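Local coordinates for protein HIRA (Homo sapiens, PDB 5YJE) that cooperates with ASF1A in replication-independent chromatin assembly as a histone-binding chaperone subunit, and helps repress histone gene transcription during the cell cycle, at residues 92-97 with 108-113; 96-101 with 136-141; 220-225 with 273-278. All blocks are in the same frame, centred on the assembly; numbering follows the deposited sequence.

Overall arrangement
This C-terminal piece of HIRA forms a trimer, and its chain runs from four-stranded antiparallel sheets into a bundle of helices. Contact 1 pairs the two strands of hairpin 96-101/105-110, and contact 2 sets the first of these against strand 135-141 of the next sheet. The two overlap in the chain at I96 and L97, their centres lie about 11 Å apart, and L138 of contact 2 packs on A109 of contact 1. Contact 3 joins a loop to helix 266-286 beyond the chain's centre, about 47 Å from contact 1 and about 37 Å from contact 2, centre to centre. Between subunits contacts 1 and 3 meet: T93 packs on L222 of another copy.

Contact 1. Residues 92-97 with 108-113; sequences LTSRIL and VACEKR
I96 and C110 face each other as an antiparallel non-hydrogen-bonded pair, with CA atoms 4.3 Å apart. A backbone bond lies on each side of it: L97 N reaches A109 O at 2.7 Å, and E111 N reaches R95 O at 3.1 Å. R95 O also takes a CA-H...O contact from C110. This is the open end of beta hairpin 96-101/105-110, half of a four-stranded antiparallel sheet consistent with a blade of a beta-propeller, the clan of this family. On the face of I96 and C110, I96 CG1 touches C110 SG at 3.8 Å, while its CG2, anti to the backbone N, rests on V108 CB. L92 CD2 reaches over from strand 86-92 to V108 CG2 and also meets C110 SG; L79 of strand 74-83 packs on L92, I96 and V108. S94 OG sits 3.3 Å from C110 CB. At the partly exposed end, the bent R95 side chain puts its guanidinium beside the E111 carboxylate, the planes 71° apart, with E111 OE2 above one face toward the rim. R95 NH2 and E111 OE1 form a 3.0 Å salt bridge by charge alone, OE1 lying well off the guanidinium plane. L97 CD1 packs against E111 CG.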
# COMPACT_ATOMS: atom_id res chain seq x y z
N LEU B 92 -29.70 -11.26 7.39
CA LEU B 92 -29.06 -10.66 6.24
C LEU B 92 -30.10 -10.57 5.14
O LEU B 92 -31.11 -11.27 5.18
CB LEU B 92 -27.83 -11.48 5.78
CG LEU B 92 -26.69 -11.35 6.81
CD1 LEU B 92 -26.70 -12.47 7.82
CD2 LEU B 92 -25.32 -11.17 6.15
N THR B 93 -29.86 -9.70 4.16
CA THR B 93 -30.83 -9.47 3.10
C THR B 93 -30.50 -10.22 1.82
O THR B 93 -31.11 -9.95 0.79
CB THR B 93 -30.96 -7.96 2.79
OG1 THR B 93 -29.69 -7.41 2.40
CG2 THR B 93 -31.48 -7.20 4.00
N SER B 94 -29.53 -11.15 1.85
CA SER B 94 -29.28 -12.03 0.71
C SER B 94 -28.90 -13.41 1.22
O SER B 94 -28.54 -13.59 2.39
CB SER B 94 -28.20 -11.48 -0.24
OG SER B 94 -27.03 -11.13 0.47
N ARG B 95 -28.99 -14.40 0.32
CA ARG B 95 -28.69 -15.77 0.71
C ARG B 95 -27.23 -15.93 1.12
O ARG B 95 -26.32 -15.46 0.43
CB ARG B 95 -29.03 -16.72 -0.44
CG ARG B 95 -30.43 -16.53 -0.97
CD ARG B 95 -31.18 -17.84 -1.17
NE ARG B 95 -30.76 -18.60 -2.34
CZ ARG B 95 -30.95 -18.20 -3.60
NH1 ARG B 95 -30.56 -18.98 -4.61
NH2 ARG B 95 -31.49 -17.02 -3.85
N ILE B 96 -27.02 -16.59 2.25
CA ILE B 96 -25.68 -16.94 2.71
C ILE B 96 -25.21 -18.21 2.00
O ILE B 96 -25.87 -19.25 2.07
CB ILE B 96 -25.65 -17.10 4.23
CG1 ILE B 96 -26.07 -15.78 4.89
CG2 ILE B 96 -24.25 -17.54 4.70
CD1 ILE B 96 -26.55 -15.91 6.33
N LEU B 97 -24.07 -18.12 1.32
CA LEU B 97 -23.46 -19.21 0.57
C LEU B 97 -22.47 -20.00 1.41
O LEU B 97 -22.49 -21.23 1.40
CB LEU B 97 -22.76 -18.67 -0.68
CG LEU B 97 -23.68 -18.10 -1.75
CD1 LEU B 97 -22.89 -17.45 -2.93
CD2 LEU B 97 -24.62 -19.22 -2.24
N VAL B 108 -19.67 -14.30 6.91
CA VAL B 108 -20.52 -15.01 5.97
C VAL B 108 -20.30 -14.39 4.60
O VAL B 108 -20.12 -13.17 4.48
CB VAL B 108 -22.03 -14.98 6.34
CG1 VAL B 108 -22.30 -15.81 7.62
CG2 VAL B 108 -22.51 -13.58 6.51
N ALA B 109 -20.32 -15.23 3.58
CA ALA B 109 -20.32 -14.75 2.21
C ALA B 109 -21.66 -15.12 1.57
O ALA B 109 -22.15 -16.24 1.73
CB ALA B 109 -19.14 -15.31 1.41
N CYS B 110 -22.21 -14.13 0.86
CA CYS B 110 -23.56 -14.10 0.34
C CYS B 110 -23.52 -13.85 -1.16
O CYS B 110 -22.58 -13.23 -1.68
CB CYS B 110 -24.40 -12.97 1.00
SG CYS B 110 -24.46 -13.01 2.81
N GLU B 111 -24.59 -14.30 -1.82
CA GLU B 111 -24.84 -13.98 -3.22
C GLU B 111 -24.76 -12.48 -3.44
O GLU B 111 -24.93 -11.71 -2.48
CB GLU B 111 -26.21 -14.49 -3.65
CG GLU B 111 -26.41 -15.98 -3.50
CD GLU B 111 -27.80 -16.41 -3.95
OE1 GLU B 111 -28.78 -15.70 -3.62
OE2 GLU B 111 -27.91 -17.44 -4.65
N LYS B 112 -24.56 -12.06 -4.69
CA LYS B 112 -24.24 -10.67 -5.02
C LYS B 112 -22.88 -10.27 -4.45
O LYS B 112 -22.64 -9.09 -4.15
CB LYS B 112 -25.33 -9.69 -4.55
CG LYS B 112 -26.68 -9.81 -5.25
N ARG B 113 -22.02 -11.29 -4.23
CA ARG B 113 -20.59 -11.13 -3.98
C ARG B 113 -20.33 -10.30 -2.73
O ARG B 113 -19.43 -9.45 -2.71
CB ARG B 113 -19.88 -10.51 -5.20
CG ARG B 113 -19.84 -11.40 -6.43
CD ARG B 113 -19.95 -10.60 -7.72
NE ARG B 113 -18.89 -9.62 -7.82
CZ ARG B 113 -19.01 -8.43 -8.40
NH1 ARG B 113 -20.16 -8.05 -8.97
NH2 ARG B 113 -17.96 -7.60 -8.41

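Contact 2. Residues 96-101 with 136-141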
# COMPACT_ATOMS: atom_id res chain seq x y z
N ILE B 96 -27.02 -16.59 2.25
CA ILE B 96 -25.68 -16.94 2.71
C ILE B 96 -25.21 -18.21 2.00
O ILE B 96 -25.87 -19.25 2.07
CB ILE B 96 -25.65 -17.10 4.23
CG1 ILE B 96 -26.07 -15.78 4.89
CG2 ILE B 96 -24.25 -17.54 4.70
CD1 ILE B 96 -26.55 -15.91 6.33
N LEU B 97 -24.07 -18.12 1.32
CA LEU B 97 -23.46 -19.21 0.57
C LEU B 97 -22.47 -20.00 1.41
O LEU B 97 -22.49 -21.23 1.40
CB LEU B 97 -22.76 -18.67 -0.68
CG LEU B 97 -23.68 -18.10 -1.75
CD1 LEU B 97 -22.89 -17.45 -2.93
CD2 LEU B 97 -24.62 -19.22 -2.24
N THR B 98 -21.59 -19.32 2.15
CA THR B 98 -20.72 -20.08 3.05
C THR B 98 -20.40 -19.21 4.24
O THR B 98 -20.81 -18.05 4.32
CB THR B 98 -19.43 -20.58 2.34
OG1 THR B 98 -18.64 -21.35 3.26
CG2 THR B 98 -18.52 -19.44 1.83
N ALA B 99 -19.63 -19.76 5.18
CA ALA B 99 -19.37 -19.07 6.42
C ALA B 99 -18.09 -19.60 7.04
O ALA B 99 -17.65 -20.71 6.73
CB ALA B 99 -20.55 -19.21 7.39
N ALA B 100 -17.49 -18.80 7.92
CA ALA B 100 -16.32 -19.21 8.69
C ALA B 100 -16.31 -18.42 9.98
O ALA B 100 -17.09 -17.47 10.15
CB ALA B 100 -15.01 -19.02 7.90
N GLY B 101 -15.45 -18.80 10.92
CA GLY B 101 -15.44 -18.14 12.21
C GLY B 101 -14.26 -18.57 13.05
O GLY B 101 -13.68 -19.64 12.86
N SER B 136 -15.53 -18.37 -3.02
CA SER B 136 -15.32 -19.81 -3.07
C SER B 136 -15.14 -20.38 -1.67
O SER B 136 -15.92 -21.24 -1.27
CB SER B 136 -14.12 -20.16 -3.98
OG SER B 136 -14.03 -21.56 -4.19
N THR B 137 -14.17 -19.89 -0.90
CA THR B 137 -14.00 -20.32 0.47
C THR B 137 -13.63 -19.15 1.37
O THR B 137 -13.08 -18.14 0.94
CB THR B 137 -12.89 -21.41 0.61
OG1 THR B 137 -11.66 -20.92 0.05
CG2 THR B 137 -13.33 -22.73 -0.06
N LEU B 138 -13.93 -19.34 2.65
CA LEU B 138 -13.62 -18.41 3.72
C LEU B 138 -12.80 -19.12 4.78
O LEU B 138 -13.03 -20.30 5.07
CB LEU B 138 -14.90 -17.85 4.39
CG LEU B 138 -15.74 -16.81 3.65
CD1 LEU B 138 -17.01 -16.41 4.45
CD2 LEU B 138 -14.87 -15.57 3.33
N HIS B 139 -11.87 -18.39 5.38
CA HIS B 139 -11.15 -18.83 6.56
C HIS B 139 -11.06 -17.68 7.54
O HIS B 139 -11.01 -16.51 7.14
CB HIS B 139 -9.72 -19.31 6.23
CG HIS B 139 -9.64 -20.36 5.17
ND1 HIS B 139 -9.99 -20.13 3.86
CD2 HIS B 139 -9.23 -21.65 5.22
CE1 HIS B 139 -9.82 -21.23 3.15
NE2 HIS B 139 -9.36 -22.17 3.96
N CYS B 140 -11.01 -18.01 8.84
CA CYS B 140 -10.66 -17.05 9.88
C CYS B 140 -9.65 -17.64 10.84
O CYS B 140 -9.68 -18.83 11.16
CB CYS B 140 -11.85 -16.58 10.72
SG CYS B 140 -13.23 -16.27 9.72
N THR B 141 -8.75 -16.77 11.29
CA THR B 141 -7.82 -17.05 12.37
C THR B 141 -7.80 -15.78 13.19
O THR B 141 -7.41 -14.73 12.68
CB THR B 141 -6.42 -17.37 11.83
OG1 THR B 141 -6.48 -18.49 10.94
CG2 THR B 141 -5.45 -17.67 12.97
O HOH W 1 -15.64 -21.81 3.10
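A100 CB fits between L138 and C140, where strands 96-101 and 135-141 run side by side at 11° to parallel. Each is the first strand of its own four-stranded antiparallel sheet, so the contact joins two successive sheets, an arrangement consistent with neighbouring blades of a beta-propeller, the clan to which this family belongs. The axes come within 5.5 Å, and the strands meet through side chains rather than through backbone bonds.

The tight part lies toward the C-terminal ends. A100 CB is 3.7 Å from L138 CB and equally 3.7 Å from C140 SG. With CD1 anti to its CA (chi2 178°), L138 brings that methyl to 4.1 Å from A99 CA, next to the backbone of strand 96-101. C140 of strand 135-141 also touches C107 of strand 105-110.

Toward the N-terminal ends the strands diverge: the CA atoms of T98 and T137 are 7.2 Å apart, against 5.4 Å for G101 and C140. L97 and T98 both face A109 in a classic beta bulge, and S136 and T137 both face L148 in another. T98 CG2 approaches L138 CG only loosely. Here a water joins the strands, accepting from L138 N at 3.0 Å and hydrogen-bonded also to T98 OG1. At the tight end, C140 SG lies 3.6 Å from G101 N.

Contact 3. Residues 220-225 with 273-278; sequences DSLAQC and TLAYLE
A223 lies over one face of the Y276 ring, and this CH-pi contact is the central feature where loop 220-225 meets helix 266-286. A223 CA stands 3.9 Å from the ring centroid and 21° off the ring normal, displaced toward the rim on the CD1 and CE1 side. Y276 CG is anti to the backbone N (chi1 171°), which sends the ring out from the helix toward the loop.

The apolar contacts extend from there. A223 CB comes to 3.3 Å from Y276 CE1 and also lies near CZ. On the neighbouring residue, L222 CB meets Y276 CB at 4.0 Å, and L222 CD1 reaches A275 CB one position earlier on the helix. An alanine in place of Y276 would probably leave A223 without its aromatic partner and open a gap beside the loop.

No polar bond links the two segments directly. S221 OG accepts from A223 N at 3.1 Å in an ST turn, which helps to hold A223 in place against the ring. Other bonds tie loop to helix through residues just beyond the segments: T273 OG1, bonded to Q269 O, is also reached by D227 N, just after 220-225, and C225 O accepts a hydrogen bond from Q269 NE2, one turn earlier on the helix.

The loop follows strand 211-217, while helix 290-307 packs against T273, L274 and L277. L222 and D220 also touch T93 of a neighbouring subunit, and E278 OE2 accepts from R124 N of that same subunit, placing this loop and helix at a subunit interface.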
# COMPACT_ATOMS: atom_id res chain seq x y z
N ASP B 220 13.10 -30.44 -3.74
CA ASP B 220 14.41 -29.79 -3.79
C ASP B 220 14.95 -29.45 -2.41
O ASP B 220 15.80 -28.56 -2.29
CB ASP B 220 14.35 -28.52 -4.64
CG ASP B 220 14.55 -28.79 -6.12
OD1 ASP B 220 14.91 -29.94 -6.47
OD2 ASP B 220 14.38 -27.84 -6.92
N SER B 221 14.48 -30.14 -1.37
CA SER B 221 14.96 -29.87 -0.02
C SER B 221 16.43 -30.28 0.14
O SER B 221 16.84 -31.38 -0.25
CB SER B 221 14.09 -30.61 1.00
OG SER B 221 14.52 -30.36 2.33
N LEU B 222 17.22 -29.38 0.71
CA LEU B 222 18.59 -29.65 1.13
C LEU B 222 18.67 -30.19 2.54
O LEU B 222 19.78 -30.39 3.05
CB LEU B 222 19.43 -28.38 1.00
CG LEU B 222 19.58 -27.87 -0.42
CD1 LEU B 222 19.77 -26.37 -0.41
CD2 LEU B 222 20.76 -28.56 -1.10
N ALA B 223 17.52 -30.44 3.18
CA ALA B 223 17.51 -30.80 4.59
C ALA B 223 18.18 -32.15 4.85
O ALA B 223 18.87 -32.32 5.86
CB ALA B 223 16.07 -30.81 5.12
N GLN B 224 17.98 -33.13 3.96
CA GLN B 224 18.52 -34.47 4.24
C GLN B 224 20.05 -34.49 4.21
O GLN B 224 20.67 -35.33 4.88
CB GLN B 224 17.94 -35.49 3.26
N CYS B 225 20.67 -33.58 3.48
CA CYS B 225 22.12 -33.55 3.40
C CYS B 225 22.74 -32.46 4.26
O CYS B 225 23.97 -32.37 4.33
CB CYS B 225 22.55 -33.41 1.94
SG CYS B 225 22.11 -34.87 0.96
N THR B 273 24.57 -27.07 3.60
CA THR B 273 24.11 -26.86 4.97
C THR B 273 23.83 -25.38 5.22
O THR B 273 22.81 -25.03 5.82
CB THR B 273 25.14 -27.41 5.96
OG1 THR B 273 25.23 -28.83 5.78
CG2 THR B 273 24.74 -27.14 7.40
N LEU B 274 24.73 -24.51 4.76
CA LEU B 274 24.54 -23.07 4.89
C LEU B 274 23.27 -22.62 4.16
O LEU B 274 22.44 -21.89 4.71
CB LEU B 274 25.75 -22.33 4.35
CG LEU B 274 26.78 -21.62 5.23
CD1 LEU B 274 27.51 -20.60 4.40
CD2 LEU B 274 26.18 -20.95 6.42
N ALA B 275 23.12 -23.04 2.90
CA ALA B 275 21.95 -22.67 2.11
C ALA B 275 20.67 -23.13 2.79
O ALA B 275 19.71 -22.36 2.90
CB ALA B 275 22.06 -23.25 0.70
N TYR B 276 20.66 -24.36 3.29
CA TYR B 276 19.50 -24.88 4.00
C TYR B 276 19.16 -24.04 5.22
O TYR B 276 18.00 -23.66 5.42
CB TYR B 276 19.74 -26.33 4.41
CG TYR B 276 18.65 -26.84 5.35
CD1 TYR B 276 17.37 -27.09 4.87
CD2 TYR B 276 18.90 -27.05 6.71
CE1 TYR B 276 16.36 -27.55 5.71
CE2 TYR B 276 17.90 -27.53 7.55
CZ TYR B 276 16.63 -27.78 7.04
OH TYR B 276 15.62 -28.24 7.84
N LEU B 277 20.15 -23.77 6.08
CA LEU B 277 19.85 -23.06 7.32
C LEU B 277 19.43 -21.61 7.05
O LEU B 277 18.56 -21.07 7.74
CB LEU B 277 21.04 -23.13 8.28
CG LEU B 277 21.33 -24.50 8.92
CD1 LEU B 277 22.69 -24.51 9.64
CD2 LEU B 277 20.23 -24.93 9.89
N GLU B 278 20.03 -20.99 6.03
CA GLU B 278 19.60 -19.66 5.62
C GLU B 278 18.16 -19.69 5.08
O GLU B 278 17.38 -18.78 5.34
CB GLU B 278 20.57 -19.09 4.59
CG GLU B 278 21.91 -18.66 5.18
CD GLU B 278 23.00 -18.34 4.13
OE1 GLU B 278 24.15 -18.08 4.54
OE2 GLU B 278 22.73 -18.35 2.90